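Adhesin/hemolysin (Burkholderia pseudomallei 1026a, PDB 4G6V) acts as the toxin of a contact-dependent growth inhibition system, a tRNase that blocks the growth of neighbouring bacteria and is here bound by its immunity protein CdiI. Local coordinates at residues 64-69 / 92-97; 74-79 / 166-171; 99-104 / 129-134. One frame throughout, in Å; residues are numbered along the deposited sequence.

Contact 1: 64-69 / 92-97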
# COMPACT_ATOMS: atom_id res chain seq x y z
N ILE A 64 6.60 3.21 -11.48
CA ILE A 64 7.37 2.49 -12.48
C ILE A 64 7.10 1.00 -12.34
O ILE A 64 6.66 0.35 -13.28
CB ILE A 64 8.92 2.73 -12.35
CG1 ILE A 64 9.30 4.17 -12.72
CG2 ILE A 64 9.69 1.84 -13.29
CD1 ILE A 64 8.78 4.57 -14.06
N ARG A 65 7.35 0.47 -11.15
CA ARG A 65 7.22 -0.98 -10.95
C ARG A 65 5.83 -1.55 -11.22
O ARG A 65 5.69 -2.71 -11.60
CB ARG A 65 7.70 -1.34 -9.55
CG ARG A 65 9.14 -0.95 -9.33
CD ARG A 65 10.02 -2.05 -9.83
NE ARG A 65 11.42 -1.78 -9.55
CZ ARG A 65 12.27 -1.25 -10.42
NH1 ARG A 65 11.84 -0.92 -11.63
NH2 ARG A 65 13.53 -1.04 -10.08
N GLU A 66 4.80 -0.72 -11.04
CA GLU A 66 3.43 -1.11 -11.36
C GLU A 66 3.24 -1.23 -12.89
O GLU A 66 2.72 -2.22 -13.40
CB GLU A 66 2.43 -0.10 -10.79
CG GLU A 66 0.99 -0.43 -11.10
CD GLU A 66 0.12 0.80 -11.30
OE1 GLU A 66 0.22 1.71 -10.45
OE2 GLU A 66 -0.65 0.86 -12.28
N ASN A 67 3.68 -0.21 -13.62
CA ASN A 67 3.61 -0.29 -15.07
C ASN A 67 4.44 -1.46 -15.59
O ASN A 67 4.05 -2.13 -16.54
CB ASN A 67 4.02 1.04 -15.71
CG ASN A 67 2.87 2.05 -15.71
OD1 ASN A 67 1.71 1.71 -15.46
ND2 ASN A 67 3.19 3.30 -16.00
N GLN A 68 5.56 -1.72 -14.92
CA GLN A 68 6.42 -2.83 -15.31
C GLN A 68 5.85 -4.22 -15.02
O GLN A 68 6.05 -5.14 -15.82
CB GLN A 68 7.80 -2.68 -14.68
CG GLN A 68 8.60 -1.53 -15.26
CD GLN A 68 9.93 -1.35 -14.56
OE1 GLN A 68 10.04 -1.48 -13.33
NE2 GLN A 68 10.96 -1.04 -15.34
N SER A 69 5.17 -4.38 -13.89
CA SER A 69 4.54 -5.67 -13.57
C SER A 69 3.48 -6.05 -14.58
O SER A 69 3.32 -7.23 -14.90
CB SER A 69 3.96 -5.66 -12.17
OG SER A 69 4.97 -5.90 -11.21
N PRO A 92 -8.61 -0.13 -8.49
CA PRO A 92 -7.50 -1.10 -8.48
C PRO A 92 -6.46 -0.87 -9.60
O PRO A 92 -6.73 -0.22 -10.63
CB PRO A 92 -8.19 -2.46 -8.66
CG PRO A 92 -9.54 -2.15 -9.18
CD PRO A 92 -9.91 -0.77 -8.72
N ASP A 93 -5.27 -1.41 -9.37
CA ASP A 93 -4.17 -1.30 -10.31
C ASP A 93 -4.45 -2.04 -11.62
O ASP A 93 -4.37 -1.46 -12.71
CB ASP A 93 -2.89 -1.86 -9.67
CG ASP A 93 -2.31 -0.95 -8.61
OD1 ASP A 93 -2.69 0.25 -8.58
OD2 ASP A 93 -1.47 -1.42 -7.81
N TYR A 94 -4.77 -3.32 -11.50
CA TYR A 94 -5.01 -4.18 -12.64
C TYR A 94 -6.32 -4.95 -12.55
O TYR A 94 -6.99 -4.95 -11.51
CB TYR A 94 -3.95 -5.26 -12.73
CG TYR A 94 -2.56 -4.83 -12.37
CD1 TYR A 94 -1.89 -3.85 -13.11
CD2 TYR A 94 -1.89 -5.45 -11.31
CE1 TYR A 94 -0.61 -3.48 -12.80
CE2 TYR A 94 -0.60 -5.09 -11.00
CZ TYR A 94 0.04 -4.10 -11.74
OH TYR A 94 1.32 -3.74 -11.42
N THR A 95 -6.51 -5.76 -13.59
CA THR A 95 -7.45 -6.88 -13.65
C THR A 95 -6.67 -8.02 -14.34
O THR A 95 -6.24 -7.85 -15.48
CB THR A 95 -8.70 -6.54 -14.47
OG1 THR A 95 -8.33 -6.20 -15.81
CG2 THR A 95 -9.44 -5.36 -13.84
N ILE A 96 -6.46 -9.16 -13.67
CA ILE A 96 -5.61 -10.20 -14.22
C ILE A 96 -6.47 -11.44 -14.49
O ILE A 96 -6.94 -12.13 -13.55
CB ILE A 96 -4.40 -10.49 -13.31
CG1 ILE A 96 -3.51 -9.26 -13.22
CG2 ILE A 96 -3.58 -11.68 -13.82
CD1 ILE A 96 -2.25 -9.50 -12.46
N ASN A 97 -6.71 -11.69 -15.78
CA ASN A 97 -7.67 -12.71 -16.20
C ASN A 97 -9.02 -12.53 -15.49
O ASN A 97 -9.65 -13.50 -15.05
CB ASN A 97 -7.11 -14.12 -15.96
CG ASN A 97 -5.83 -14.36 -16.73
OD1 ASN A 97 -5.47 -13.56 -17.59
ND2 ASN A 97 -5.15 -15.46 -16.43
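E66 and D93 pair two probable catalytic acids of the PDDEXK-like nuclease fold, illustrating how such enzymes assemble a site from distant parts of the chain. The first comes from helix 57-74, the second from the lead into strand 94-96. Their carboxylates are stacked with planes 11° apart, E66 OE1 lying 3.8 Å from D93 OD1. E66 OE2 bonds T49 OG1; in the complex K69 of CdiI forms a salt bridge with E66 OE1, and the backbone N of A2 of CdiI bonds D93 OD2. Beside the acids, Y94 ties the strand to the helix backbone. Its OH donates to E66 O over 2.9 Å, meeting the carbonyl well to one side of its axis (C=O...donor angle 110°), and that oxygen lies near the plane of the ring, at its edge. With E66 CG anti to the backbone N, CG comes to 3.3 Å from Y94 OH, and the two side chains run alongside each other with opposite headings. Further along the helix, S69 CB approaches Y94 OH at 3.3 Å, while S69 OG hydrogen-bonds N103 OD1. The axes of segment 64-69 and strand 94-96 approach to 11.3 Å, at 26°; Y94 reaches across from the strand and packs also on A70 of helix 57-74 and on N103 and V131 of the next two strands.

Contact 2: 74-79 / 166-171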
# COMPACT_ATOMS: atom_id res chain seq x y z
N ALA A 74 1.70 -9.68 -18.90
CA ALA A 74 1.09 -9.79 -20.21
C ALA A 74 1.99 -10.64 -21.11
O ALA A 74 1.51 -11.42 -21.93
CB ALA A 74 0.85 -8.41 -20.79
N ASN A 75 3.30 -10.53 -20.92
CA ASN A 75 4.24 -11.31 -21.73
C ASN A 75 4.44 -12.73 -21.21
O ASN A 75 5.19 -13.50 -21.79
CB ASN A 75 5.61 -10.61 -21.88
CG ASN A 75 5.54 -9.35 -22.75
OD1 ASN A 75 4.67 -9.24 -23.62
ND2 ASN A 75 6.46 -8.41 -22.52
N LYS A 76 3.77 -13.05 -20.10
CA LYS A 76 3.84 -14.40 -19.54
C LYS A 76 2.54 -15.16 -19.79
O LYS A 76 2.41 -16.33 -19.43
CB LYS A 76 4.16 -14.36 -18.05
CG LYS A 76 5.60 -14.00 -17.74
CD LYS A 76 6.54 -15.14 -18.08
CE LYS A 76 7.98 -14.77 -17.73
NZ LYS A 76 8.81 -15.95 -17.31
N GLY A 77 1.58 -14.48 -20.41
CA GLY A 77 0.34 -15.12 -20.81
C GLY A 77 -0.91 -14.68 -20.09
O GLY A 77 -1.99 -15.21 -20.34
N TYR A 78 -0.80 -13.71 -19.18
CA TYR A 78 -2.01 -13.21 -18.52
C TYR A 78 -2.66 -12.13 -19.36
O TYR A 78 -2.00 -11.43 -20.14
CB TYR A 78 -1.70 -12.65 -17.14
CG TYR A 78 -1.11 -13.66 -16.20
CD1 TYR A 78 -1.89 -14.29 -15.26
CD2 TYR A 78 0.24 -13.98 -16.26
CE1 TYR A 78 -1.34 -15.22 -14.40
CE2 TYR A 78 0.80 -14.90 -15.41
CZ TYR A 78 0.01 -15.53 -14.48
OH TYR A 78 0.58 -16.45 -13.64
N ASP A 79 -3.97 -12.01 -19.22
CA ASP A 79 -4.67 -10.90 -19.84
C ASP A 79 -4.74 -9.80 -18.80
O ASP A 79 -5.41 -9.95 -17.77
CB ASP A 79 -6.05 -11.33 -20.30
CG ASP A 79 -5.99 -12.45 -21.35
OD1 ASP A 79 -5.29 -12.27 -22.39
OD2 ASP A 79 -6.60 -13.51 -21.14
N GLY A 166 12.32 -11.85 -13.36
CA GLY A 166 11.06 -11.94 -14.08
C GLY A 166 10.38 -13.31 -14.05
O GLY A 166 9.48 -13.59 -14.85
N ASN A 167 10.81 -14.17 -13.14
CA ASN A 167 10.14 -15.47 -12.93
C ASN A 167 8.88 -15.37 -12.07
O ASN A 167 8.90 -14.82 -10.96
CB ASN A 167 11.09 -16.47 -12.28
CG ASN A 167 12.32 -16.72 -13.11
OD1 ASN A 167 12.23 -16.91 -14.33
ND2 ASN A 167 13.50 -16.69 -12.47
N ILE A 168 7.79 -15.93 -12.58
CA ILE A 168 6.53 -15.93 -11.85
C ILE A 168 6.34 -17.18 -11.00
O ILE A 168 6.41 -18.31 -11.51
CB ILE A 168 5.31 -15.81 -12.79
CG1 ILE A 168 5.50 -14.68 -13.80
CG2 ILE A 168 4.05 -15.59 -11.98
CD1 ILE A 168 5.89 -13.38 -13.16
N THR A 169 6.12 -16.97 -9.71
CA THR A 169 5.54 -18.00 -8.85
C THR A 169 4.16 -17.58 -8.34
O THR A 169 3.86 -16.39 -8.21
CB THR A 169 6.45 -18.37 -7.63
OG1 THR A 169 6.62 -17.23 -6.78
CG2 THR A 169 7.79 -18.89 -8.09
N ILE A 170 3.32 -18.57 -8.03
CA ILE A 170 1.98 -18.32 -7.53
C ILE A 170 1.82 -18.81 -6.10
O ILE A 170 2.28 -19.90 -5.74
CB ILE A 170 0.93 -19.02 -8.40
CG1 ILE A 170 1.00 -18.50 -9.84
CG2 ILE A 170 -0.45 -18.78 -7.85
CD1 ILE A 170 0.50 -17.10 -9.97
N ILE A 171 1.17 -17.99 -5.28
CA ILE A 171 0.73 -18.40 -3.95
C ILE A 171 -0.78 -18.27 -3.90
O ILE A 171 -1.31 -17.15 -3.92
CB ILE A 171 1.30 -17.52 -2.87
CG1 ILE A 171 2.82 -17.46 -2.99
CG2 ILE A 171 0.90 -18.05 -1.53
CD1 ILE A 171 3.52 -16.42 -2.08
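K76 and Y78 reach from the loop after helix 57-74 to G166, just before strand 168-171, and to I168 and I170 within it, an example of two nearby side chains sharing one face of a strand. K76 CG, anti to the carbonyl carbon (chi1 -73°), lies 4.0 Å from I168 CG1; the bend at chi2 then sets CD. The chain runs straight on to CE and bends once more before NZ. Both ends of that last bond, K76 CE and K76 NZ, lie 3.5 Å from G166 O. The loop itself is a type I turn from A74 to G77 finishing in a Schellman motif, where G77 leaves the helix with positive phi (113°). The CB atoms of K76 and Y78 point toward strand 168-171, an outermost strand of the sheet within this chain. Y78 makes its contacts through the hydroxyl end of the side chain. Y78 OH meets I170 CD1 tip to tip at 3.7 Å, and the same oxygen lies 3.9 Å from I168 CG2, the tyrosine and this isoleucine passing with opposed headings. The two branches of I168 have different partners: CG1 meets K76 CG, CG2 meets Y78 OH. L73 of helix 57-74 touches both Y78 and I168.

Contact 3: 99-104 / 129-134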
# COMPACT_ATOMS: atom_id res chain seq x y z
N GLN A 99 -9.77 -11.02 -12.57
CA GLN A 99 -9.66 -10.72 -11.12
C GLN A 99 -8.99 -9.37 -10.80
O GLN A 99 -7.87 -9.11 -11.28
CB GLN A 99 -8.87 -11.82 -10.40
CG GLN A 99 -9.42 -13.23 -10.57
CD GLN A 99 -8.55 -14.28 -9.89
OE1 GLN A 99 -7.41 -14.52 -10.30
NE2 GLN A 99 -9.08 -14.91 -8.84
N VAL A 100 -9.63 -8.53 -9.99
CA VAL A 100 -8.95 -7.31 -9.53
C VAL A 100 -7.69 -7.65 -8.72
O VAL A 100 -7.71 -8.53 -7.84
CB VAL A 100 -9.87 -6.32 -8.75
CG1 VAL A 100 -10.92 -5.68 -9.69
CG2 VAL A 100 -10.52 -6.97 -7.48
N PHE A 101 -6.59 -6.98 -9.09
CA PHE A 101 -5.25 -7.17 -8.53
C PHE A 101 -4.61 -5.82 -8.18
O PHE A 101 -4.91 -4.79 -8.80
CB PHE A 101 -4.35 -7.87 -9.54
CG PHE A 101 -4.10 -9.32 -9.26
CD1 PHE A 101 -4.87 -10.30 -9.86
CD2 PHE A 101 -3.06 -9.72 -8.41
CE1 PHE A 101 -4.62 -11.65 -9.62
CE2 PHE A 101 -2.81 -11.07 -8.16
CZ PHE A 101 -3.59 -12.04 -8.77
N ASP A 102 -3.72 -5.82 -7.19
CA ASP A 102 -2.95 -4.63 -6.87
C ASP A 102 -1.45 -4.94 -6.86
O ASP A 102 -1.04 -6.06 -6.51
CB ASP A 102 -3.39 -4.02 -5.53
CG ASP A 102 -4.56 -3.06 -5.68
OD1 ASP A 102 -5.01 -2.81 -6.82
OD2 ASP A 102 -5.04 -2.54 -4.64
N ASN A 103 -0.63 -3.97 -7.27
CA ASN A 103 0.83 -4.11 -7.26
C ASN A 103 1.42 -3.63 -5.95
O ASN A 103 0.99 -2.62 -5.41
CB ASN A 103 1.49 -3.34 -8.43
CG ASN A 103 3.00 -3.61 -8.54
OD1 ASN A 103 3.42 -4.74 -8.81
ND2 ASN A 103 3.84 -2.58 -8.31
N TYR A 104 2.39 -4.38 -5.45
CA TYR A 104 3.13 -4.00 -4.25
C TYR A 104 4.61 -4.30 -4.47
O TYR A 104 5.01 -5.45 -4.71
CB TYR A 104 2.57 -4.72 -3.01
CG TYR A 104 3.46 -4.74 -1.80
CD1 TYR A 104 4.10 -3.59 -1.34
CD2 TYR A 104 3.64 -5.92 -1.09
CE1 TYR A 104 4.92 -3.63 -0.22
CE2 TYR A 104 4.45 -5.96 0.05
CZ TYR A 104 5.08 -4.82 0.48
OH TYR A 104 5.87 -4.89 1.63
N ASN A 129 -6.23 -9.58 -4.12
CA ASN A 129 -5.19 -10.20 -4.94
C ASN A 129 -4.02 -9.25 -5.20
O ASN A 129 -4.21 -8.13 -5.69
CB ASN A 129 -5.80 -10.67 -6.25
CG ASN A 129 -6.98 -11.58 -6.02
OD1 ASN A 129 -6.86 -12.57 -5.30
ND2 ASN A 129 -8.12 -11.24 -6.60
N ILE A 130 -2.82 -9.71 -4.86
CA ILE A 130 -1.65 -8.86 -4.87
C ILE A 130 -0.58 -9.38 -5.81
O ILE A 130 -0.19 -10.55 -5.73
CB ILE A 130 -0.98 -8.81 -3.49
CG1 ILE A 130 -2.01 -8.71 -2.36
CG2 ILE A 130 0.05 -7.69 -3.47
CD1 ILE A 130 -2.45 -7.32 -2.04
N VAL A 131 -0.09 -8.51 -6.69
CA VAL A 131 1.16 -8.77 -7.41
C VAL A 131 2.30 -8.24 -6.55
O VAL A 131 2.32 -7.04 -6.19
CB VAL A 131 1.22 -8.10 -8.79
CG1 VAL A 131 2.60 -8.28 -9.38
CG2 VAL A 131 0.15 -8.66 -9.72
N VAL A 132 3.21 -9.12 -6.18
CA VAL A 132 4.37 -8.70 -5.40
C VAL A 132 5.61 -8.75 -6.27
O VAL A 132 6.07 -9.83 -6.62
CB VAL A 132 4.63 -9.58 -4.20
CG1 VAL A 132 5.89 -9.06 -3.47
CG2 VAL A 132 3.40 -9.64 -3.27
N ASN A 133 6.14 -7.57 -6.57
CA ASN A 133 7.27 -7.39 -7.47
C ASN A 133 8.56 -7.17 -6.70
O ASN A 133 8.76 -6.11 -6.07
CB ASN A 133 6.99 -6.19 -8.36
CG ASN A 133 7.95 -6.09 -9.51
OD1 ASN A 133 9.07 -6.61 -9.46
ND2 ASN A 133 7.52 -5.39 -10.56
N LEU A 134 9.45 -8.16 -6.77
CA LEU A 134 10.69 -8.13 -5.97
C LEU A 134 11.88 -7.37 -6.60
O LEU A 134 13.02 -7.57 -6.19
CB LEU A 134 11.11 -9.54 -5.54
CG LEU A 134 10.10 -10.35 -4.70
CD1 LEU A 134 10.72 -11.66 -4.23
CD2 LEU A 134 9.58 -9.57 -3.50
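N129 meets the V100 carbonyl and the F101 ring at the start of a parallel strand pair in which one asparagine extends the ladder. Starting at CB, N129 sits over the centre of the F101 ring, a CH-pi contact of 3.4 Å to the centroid and only 4° off the ring normal; N129 CB also lies 3.3 Å from V100 O. The two side chains cross at about a right angle. CG, anti to the carbonyl carbon (chi1 -54°), passes 3.6 Å from V100 O. At the tip ND2 donates to that same V100 O at 3.0 Å, nearly in its own amide plane, with an N-H...O angle of 157°; OD1 accepts from the backbone N of K158. The side chain thus adds a bond in front of the backbone ladder, in which D102 N donates to N129 O, V131 N to D102 O, Y104 N to V131 O (2.8 Å) and N133 N to Y104 O (3.0 Å). D102 and Y104 use both N and O toward 129-133, the alternate-residue pattern of parallel strands. On the face carrying F101 and N103, F101 CD2 packs at 3.6 Å against V131 CG2. On the other face, which bears the probable active-site residue D102, Y104 CB lies 3.9 Å from I130 CG2. Together with helix 111-123 the strands form a beta-alpha-beta crossover, with that helix packed on Y104; strands 94-96 and 159-162 flank the pair, and helix 57-74 reaches V131 through S69.

The three contacts all reach one sheet. Contacts 1 and 3, with centres 7 Å apart, build the site together: D93 OD2 lies 2.7 Å from N103 N and D93 N lies 2.9 Å from D102 OD1, both probable hydrogen bonds, which fix the acid of contact 1 against the strand pair of contact 3. The side chains of D93 and K121 are about 8 Å apart; K121, the fourth likely catalytic residue, lies on the crossover helix 111-123. Contact 2 lies away from this site. It joins contact 1 through a probable hydrogen bond between N97 OD1 and D79 N (2.7 Å), while contact 3, nested within its chain loop, comes no nearer than about 7 Å between nearest atoms.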